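Local coordinates for protein soluble lytic murein transglycosylase (Pseudomonas aeruginosa, PDB 5OHU) that cleaves the glycan strands of bacterial peptidoglycan as a lytic transglycosylase, in both exolytic and endolytic turnover of the cell wall, at residues T310-R315 with L337-W343; R342-W346 with D596-E600. All coordinates share one frame; numbering follows the deposited sequence.

How the contacts relate
Both contacts are built on helix 341-354, and their centres lie about 8 Å apart. They share Arg342 and Trp343. Contact 1 comes first along the chain and is local: it sets helix 307-319 against helix 335-338 and the first turn of helix 341-354. Contact 2 is long-range. It brings helix 595-600, some 250 residues further on, against the same helix. A salt bridge between Arg315 NH2 and Glu600 OE2, 2.9 Å long, ties the two contacts together directly. Helix 341-354 therefore faces helix 307-319 in one contact and, in the other, a helix in the C-terminal part of the chain that carries the transglycosylase SLT family sequence.

Contact 1: residues T310-R315 with L337-W343; sequences TEWRTR and LAATSRW
Neighbouring helices of the largely helical Slt chain meet here, where Glu311 on helix 307-319 receives Trp343 and Arg342 from the start of helix 341-354. One carboxylate oxygen, Glu311 OE2, takes both bonds. Trp343 NE1 donates to Glu311 OE2 at 2.6 Å, nearly straight at 161°. Glu311 OE2 accepts with its anti lone pair and lies close to the indole plane. Arg342 NH1 reaches Glu311 OE2 from the syn side at 3.0 Å, in a more bent salt bridge (131°). Arg342 CG is anti to the backbone N (chi1 172°) and the chain stays extended to CD, which lies over one face of the Trp343 indole. The bend at chi3 then turns the guanidinium toward Glu311.

Arg315 joins the salt-bridge network. Its NH2 sits over one face of the Arg342 guanidinium, 3.4 Å from Arg342 NE; Glu600 pairs with Arg315 and probably offsets this closeness of like charges. Thr340 is the N-cap of the helix; its OG1 accepts from Trp343 N at 3.2 Å, a capping bond.

Side-chain packing flanks the polar centre. Thr314 CG2 lies 3.6 Å from Trp343 CZ3, meeting the ring obliquely. Leu337 CD2 lies against the carboxylate, 3.7 Å from Glu311 OE2, while Leu337 CD1 makes an apolar contact with Thr310 CG2.

Contact 2: residues R342-W346 with D596-E600; sequences RWRYW and DVWIE
Tyr345 and Trp346 each donate a hydrogen bond to an acid on helix 595-600. Tyr345 OH donates to Asp596 OD2 at 2.7 Å, and OD2 accepts with its anti lone pair; it lies near the plane of the phenol ring, at its edge. Arg382 grips both partners from outside, with a salt bridge to OD2 and a hydrogen bond to the hydroxyl. Trp346 NE1 donates to Glu600 OE1 at 2.8 Å. The oxygen is near the indole plane, but the N-H comes from above the carboxylate, whose plane stands 80° from the ring. Glu600 CG, anti to the backbone N, lies 3.2 Å from Trp346 NE1; the bend at chi2 (55°) turns the carboxylate so that OE1 meets that N-H.

The other oxygen, Glu600 OE2, has a longer ion pair with Arg342 NE at 3.4 Å, a weak one. Tyr375 OH bonds both Arg342 NE and Glu600 OE1, and Arg315 adds a salt bridge to OE2. This buried carboxylate thus has several partners, which would favour its charged form.

Packing centres on Trp346. The benzo edge of its indole points at the backbone of helix 595-600, with CZ2 3.3 Å from Asp596 O. Trp346 CH2 also touches Val597 CG2 at 3.7 Å. Tyr345 CE2 lies 3.7 Å above the indole plane, over its centre. The axes of 342-346 and 596-600 come no closer than 12.9 Å and run at 146°. Large side chains bridge that wide spacing, in a buried, roughly antiparallel helix-helix interface between helix 341-354 and helix 595-600, at the end of the lysozyme-related SLT family sequence.

Contact 1: residues T310-R315 with L337-W343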
loop_
_atom_site.group_PDB
_atom_site.type_symbol
_atom_site.label_atom_id
_atom_site.label_comp_id
_atom_site.label_asym_id
_atom_site.label_seq_id
_atom_site.Cartn_x
_atom_site.Cartn_y
_atom_site.Cartn_z
ATOM N N THR A 310 -0.761 -5.593 -19.793
ATOM C CA THR A 310 -0.488 -6.962 -20.209
ATOM C C THR A 310 -1.269 -7.951 -19.365
ATOM O O THR A 310 -1.840 -8.911 -19.890
ATOM C CB THR A 310 1.007 -7.255 -20.094
ATOM O OG1 THR A 310 1.729 -6.294 -20.863
ATOM C CG2 THR A 310 1.317 -8.632 -20.611
ATOM N N GLU A 311 -1.298 -7.728 -18.054
ATOM C CA GLU A 311 -1.982 -8.643 -17.152
ATOM C C GLU A 311 -3.492 -8.591 -17.359
ATOM O O GLU A 311 -4.166 -9.620 -17.278
ATOM C CB GLU A 311 -1.626 -8.310 -15.696
ATOM C CG GLU A 311 -0.183 -8.600 -15.304
ATOM C CD GLU A 311 0.035 -8.659 -13.786
ATOM O OE1 GLU A 311 -0.269 -7.652 -13.104
ATOM O OE2 GLU A 311 0.528 -9.698 -13.274
ATOM N N TRP A 312 -4.041 -7.402 -17.621
ATOM C CA TRP A 312 -5.488 -7.324 -17.783
ATOM C C TRP A 312 -5.913 -7.790 -19.158
ATOM O O TRP A 312 -7.012 -8.317 -19.318
ATOM C CB TRP A 312 -5.989 -5.918 -17.465
ATOM C CG TRP A 312 -6.350 -5.947 -16.064
ATOM C CD1 TRP A 312 -5.604 -5.511 -15.005
ATOM C CD2 TRP A 312 -7.518 -6.551 -15.516
ATOM N NE1 TRP A 312 -6.255 -5.788 -13.824
ATOM C CE2 TRP A 312 -7.429 -6.433 -14.112
ATOM C CE3 TRP A 312 -8.635 -7.186 -16.078
ATOM C CZ2 TRP A 312 -8.430 -6.891 -13.260
ATOM C CZ3 TRP A 312 -9.631 -7.664 -15.224
ATOM C CH2 TRP A 312 -9.521 -7.503 -13.831
ATOM N N ARG A 313 -5.041 -7.654 -20.144
ATOM C CA ARG A 313 -5.262 -8.303 -21.429
ATOM C C ARG A 313 -5.337 -9.817 -21.262
ATOM O O ARG A 313 -6.229 -10.479 -21.809
ATOM C CB ARG A 313 -4.143 -7.918 -22.401
ATOM C CG ARG A 313 -4.529 -8.071 -23.855
ATOM C CD ARG A 313 -3.335 -8.085 -24.814
ATOM N NE ARG A 313 -2.559 -6.858 -24.761
ATOM C CZ ARG A 313 -1.534 -6.590 -25.566
ATOM N NH1 ARG A 313 -0.890 -5.440 -25.439
ATOM N NH2 ARG A 313 -1.166 -7.457 -26.500
ATOM N N THR A 314 -4.414 -10.392 -20.471
ATOM C CA THR A 314 -4.437 -11.842 -20.250
ATOM C C THR A 314 -5.622 -12.253 -19.381
ATOM O O THR A 314 -6.284 -13.261 -19.664
ATOM C CB THR A 314 -3.134 -12.337 -19.607
ATOM O OG1 THR A 314 -1.995 -11.735 -20.249
ATOM C CG2 THR A 314 -3.024 -13.865 -19.756
ATOM N N ARG A 315 -5.908 -11.482 -18.327
ATOM C CA ARG A 315 -7.054 -11.779 -17.472
ATOM C C ARG A 315 -8.349 -11.776 -18.274
ATOM O O ARG A 315 -9.199 -12.661 -18.112
ATOM C CB ARG A 315 -7.128 -10.767 -16.325
ATOM C CG ARG A 315 -6.117 -11.038 -15.218
ATOM C CD ARG A 315 -6.016 -9.915 -14.180
ATOM N NE ARG A 315 -5.081 -10.345 -13.148
ATOM C CZ ARG A 315 -4.216 -9.566 -12.514
ATOM N NH1 ARG A 315 -4.160 -8.266 -12.775
ATOM N NH2 ARG A 315 -3.405 -10.095 -11.610
ATOM N N LEU A 337 7.330 -10.350 -15.523
ATOM C CA LEU A 337 6.024 -10.992 -15.381
ATOM C C LEU A 337 6.140 -12.504 -15.539
ATOM O O LEU A 337 5.502 -13.261 -14.798
ATOM C CB LEU A 337 5.031 -10.437 -16.399
ATOM C CG LEU A 337 4.443 -9.048 -16.159
ATOM C CD1 LEU A 337 3.347 -8.833 -17.167
ATOM C CD2 LEU A 337 3.869 -8.887 -14.766
ATOM N N ALA A 338 6.963 -12.953 -16.488
ATOM C CA ALA A 338 7.158 -14.380 -16.704
ATOM C C ALA A 338 7.711 -15.082 -15.463
ATOM O O ALA A 338 7.449 -16.273 -15.262
ATOM C CB ALA A 338 8.097 -14.600 -17.892
ATOM N N ALA A 339 8.487 -14.378 -14.632
ATOM C CA ALA A 339 9.092 -15.016 -13.466
ATOM C C ALA A 339 8.106 -15.242 -12.326
ATOM O O ALA A 339 8.403 -16.018 -11.421
ATOM C CB ALA A 339 10.264 -14.185 -12.934
ATOM N N THR A 340 6.955 -14.585 -12.329
ATOM C CA THR A 340 6.059 -14.701 -11.187
ATOM C C THR A 340 5.347 -16.046 -11.163
ATOM O O THR A 340 5.072 -16.665 -12.198
ATOM C CB THR A 340 5.020 -13.599 -11.216
ATOM O OG1 THR A 340 4.145 -13.831 -12.328
ATOM C CG2 THR A 340 5.725 -12.238 -11.355
ATOM N N SER A 341 5.016 -16.482 -9.952
ATOM C CA SER A 341 4.228 -17.696 -9.810
ATOM C C SER A 341 2.869 -17.557 -10.480
ATOM O O SER A 341 2.331 -18.541 -10.986
ATOM C CB SER A 341 4.057 -18.029 -8.332
ATOM O OG SER A 341 3.603 -16.884 -7.632
ATOM N N ARG A 342 2.311 -16.342 -10.503
ATOM C CA ARG A 342 1.036 -16.090 -11.168
ATOM C C ARG A 342 1.071 -16.506 -12.638
ATOM O O ARG A 342 0.242 -17.308 -13.097
ATOM C CB ARG A 342 0.667 -14.609 -11.039
ATOM C CG ARG A 342 -0.555 -14.245 -11.867
ATOM C CD ARG A 342 -0.861 -12.778 -11.793
ATOM N NE ARG A 342 -1.182 -12.381 -10.426
ATOM C CZ ARG A 342 -0.622 -11.338 -9.825
ATOM N NH1 ARG A 342 0.285 -10.619 -10.482
ATOM N NH2 ARG A 342 -0.963 -11.030 -8.586
ATOM N N TRP A 343 2.008 -15.969 -13.404
ATOM C CA TRP A 343 1.940 -16.254 -14.831
ATOM C C TRP A 343 2.585 -17.578 -15.193
ATOM O O TRP A 343 2.253 -18.136 -16.248
ATOM C CB TRP A 343 2.529 -15.093 -15.641
ATOM C CG TRP A 343 1.698 -13.894 -15.383
ATOM C CD1 TRP A 343 2.067 -12.731 -14.732
ATOM C CD2 TRP A 343 0.304 -13.776 -15.653
ATOM N NE1 TRP A 343 0.981 -11.901 -14.619
ATOM C CE2 TRP A 343 -0.109 -12.514 -15.180
ATOM C CE3 TRP A 343 -0.635 -14.609 -16.275
ATOM C CZ2 TRP A 343 -1.421 -12.069 -15.307
ATOM C CZ3 TRP A 343 -1.931 -14.171 -16.389
ATOM C CH2 TRP A 343 -2.316 -12.911 -15.908
#

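Contact 2: residues R342-W346 with D596-E600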
loop_
_atom_site.group_PDB
_atom_site.type_symbol
_atom_site.label_atom_id
_atom_site.label_comp_id
_atom_site.label_asym_id
_atom_site.label_seq_id
_atom_site.Cartn_x
_atom_site.Cartn_y
_atom_site.Cartn_z
ATOM N N ARG A 342 2.311 -16.342 -10.503
ATOM C CA ARG A 342 1.036 -16.090 -11.168
ATOM C C ARG A 342 1.071 -16.506 -12.638
ATOM O O ARG A 342 0.242 -17.308 -13.097
ATOM C CB ARG A 342 0.667 -14.609 -11.039
ATOM C CG ARG A 342 -0.555 -14.245 -11.867
ATOM C CD ARG A 342 -0.861 -12.778 -11.793
ATOM N NE ARG A 342 -1.182 -12.381 -10.426
ATOM C CZ ARG A 342 -0.622 -11.338 -9.825
ATOM N NH1 ARG A 342 0.285 -10.619 -10.482
ATOM N NH2 ARG A 342 -0.963 -11.030 -8.586
ATOM N N TRP A 343 2.008 -15.969 -13.404
ATOM C CA TRP A 343 1.940 -16.254 -14.831
ATOM C C TRP A 343 2.585 -17.578 -15.193
ATOM O O TRP A 343 2.253 -18.136 -16.248
ATOM C CB TRP A 343 2.529 -15.093 -15.641
ATOM C CG TRP A 343 1.698 -13.894 -15.383
ATOM C CD1 TRP A 343 2.067 -12.731 -14.732
ATOM C CD2 TRP A 343 0.304 -13.776 -15.653
ATOM N NE1 TRP A 343 0.981 -11.901 -14.619
ATOM C CE2 TRP A 343 -0.109 -12.514 -15.180
ATOM C CE3 TRP A 343 -0.635 -14.609 -16.275
ATOM C CZ2 TRP A 343 -1.421 -12.069 -15.307
ATOM C CZ3 TRP A 343 -1.931 -14.171 -16.389
ATOM C CH2 TRP A 343 -2.316 -12.911 -15.908
ATOM N N ARG A 344 3.450 -18.122 -14.336
ATOM C CA ARG A 344 3.832 -19.522 -14.513
ATOM C C ARG A 344 2.618 -20.416 -14.321
ATOM O O ARG A 344 2.398 -21.363 -15.091
ATOM C CB ARG A 344 4.952 -19.910 -13.543
ATOM C CG ARG A 344 6.332 -19.371 -13.933
ATOM C CD ARG A 344 7.434 -19.920 -13.042
ATOM N NE ARG A 344 7.511 -19.119 -11.824
ATOM C CZ ARG A 344 7.833 -19.578 -10.617
ATOM N NH1 ARG A 344 8.129 -20.860 -10.450
ATOM N NH2 ARG A 344 7.865 -18.735 -9.589
ATOM N N TYR A 345 1.789 -20.109 -13.321
ATOM C CA TYR A 345 0.576 -20.894 -13.151
ATOM C C TYR A 345 -0.336 -20.754 -14.359
ATOM O O TYR A 345 -0.828 -21.755 -14.889
ATOM C CB TYR A 345 -0.182 -20.504 -11.874
ATOM C CG TYR A 345 -1.514 -21.223 -11.824
ATOM C CD1 TYR A 345 -1.572 -22.587 -11.481
ATOM C CD2 TYR A 345 -2.701 -20.564 -12.163
ATOM C CE1 TYR A 345 -2.770 -23.277 -11.468
ATOM C CE2 TYR A 345 -3.913 -21.236 -12.145
ATOM C CZ TYR A 345 -3.939 -22.594 -11.794
ATOM O OH TYR A 345 -5.141 -23.267 -11.776
ATOM N N TRP A 346 -0.607 -19.519 -14.793
ATOM C CA TRP A 346 -1.598 -19.363 -15.852
ATOM C C TRP A 346 -1.083 -19.853 -17.201
ATOM O O TRP A 346 -1.885 -20.305 -18.024
ATOM C CB TRP A 346 -2.095 -17.918 -15.904
ATOM C CG TRP A 346 -3.127 -17.688 -14.806
ATOM C CD1 TRP A 346 -2.989 -16.911 -13.694
ATOM C CD2 TRP A 346 -4.419 -18.315 -14.697
ATOM N NE1 TRP A 346 -4.124 -16.983 -12.912
ATOM C CE2 TRP A 346 -5.012 -17.848 -13.500
ATOM C CE3 TRP A 346 -5.127 -19.225 -15.491
ATOM C CZ2 TRP A 346 -6.290 -18.261 -13.083
ATOM C CZ3 TRP A 346 -6.407 -19.635 -15.082
ATOM C CH2 TRP A 346 -6.972 -19.150 -13.896
ATOM N N ASP A 596 -10.581 -20.331 -10.010
ATOM C CA ASP A 596 -9.296 -19.655 -10.173
ATOM C C ASP A 596 -9.378 -18.531 -11.211
ATOM O O ASP A 596 -8.734 -17.486 -11.039
ATOM C CB ASP A 596 -8.188 -20.668 -10.507
ATOM C CG ASP A 596 -8.492 -21.502 -11.739
ATOM O OD1 ASP A 596 -9.605 -21.393 -12.289
ATOM O OD2 ASP A 596 -7.610 -22.281 -12.162
ATOM N N VAL A 597 -10.188 -18.701 -12.262
ATOM C CA VAL A 597 -10.438 -17.600 -13.186
ATOM C C VAL A 597 -11.138 -16.445 -12.469
ATOM O O VAL A 597 -10.781 -15.272 -12.640
ATOM C CB VAL A 597 -11.258 -18.083 -14.400
ATOM C CG1 VAL A 597 -11.687 -16.870 -15.273
ATOM C CG2 VAL A 597 -10.472 -19.077 -15.237
ATOM N N TRP A 598 -12.165 -16.756 -11.676
ATOM C CA TRP A 598 -12.898 -15.694 -10.987
ATOM C C TRP A 598 -11.979 -14.889 -10.084
ATOM O O TRP A 598 -12.016 -13.655 -10.095
ATOM C CB TRP A 598 -14.059 -16.259 -10.169
ATOM C CG TRP A 598 -14.912 -15.135 -9.613
ATOM C CD1 TRP A 598 -15.900 -14.451 -10.277
ATOM C CD2 TRP A 598 -14.829 -14.541 -8.303
ATOM N NE1 TRP A 598 -16.441 -13.481 -9.455
ATOM C CE2 TRP A 598 -15.808 -13.527 -8.238
ATOM C CE3 TRP A 598 -14.046 -14.792 -7.172
ATOM C CZ2 TRP A 598 -16.010 -12.759 -7.098
ATOM C CZ3 TRP A 598 -14.248 -14.023 -6.036
ATOM C CH2 TRP A 598 -15.219 -13.015 -6.013
ATOM N N ILE A 599 -11.137 -15.572 -9.303
ATOM C CA ILE A 599 -10.213 -14.869 -8.417
ATOM C C ILE A 599 -9.261 -14.014 -9.227
ATOM O O ILE A 599 -9.022 -12.843 -8.907
ATOM C CB ILE A 599 -9.439 -15.861 -7.529
ATOM C CG1 ILE A 599 -10.345 -16.415 -6.428
ATOM C CG2 ILE A 599 -8.288 -15.139 -6.850
ATOM C CD1 ILE A 599 -9.951 -17.820 -6.003
ATOM N N GLU A 600 -8.699 -14.594 -10.290
ATOM C CA GLU A 600 -7.707 -13.888 -11.086
ATOM C C GLU A 600 -8.285 -12.631 -11.722
ATOM O O GLU A 600 -7.550 -11.664 -11.961
ATOM C CB GLU A 600 -7.160 -14.798 -12.185
ATOM C CG GLU A 600 -5.880 -14.262 -12.780
ATOM C CD GLU A 600 -4.835 -14.014 -11.713
ATOM O OE1 GLU A 600 -4.535 -14.989 -10.954
ATOM O OE2 GLU A 600 -4.370 -12.845 -11.598
#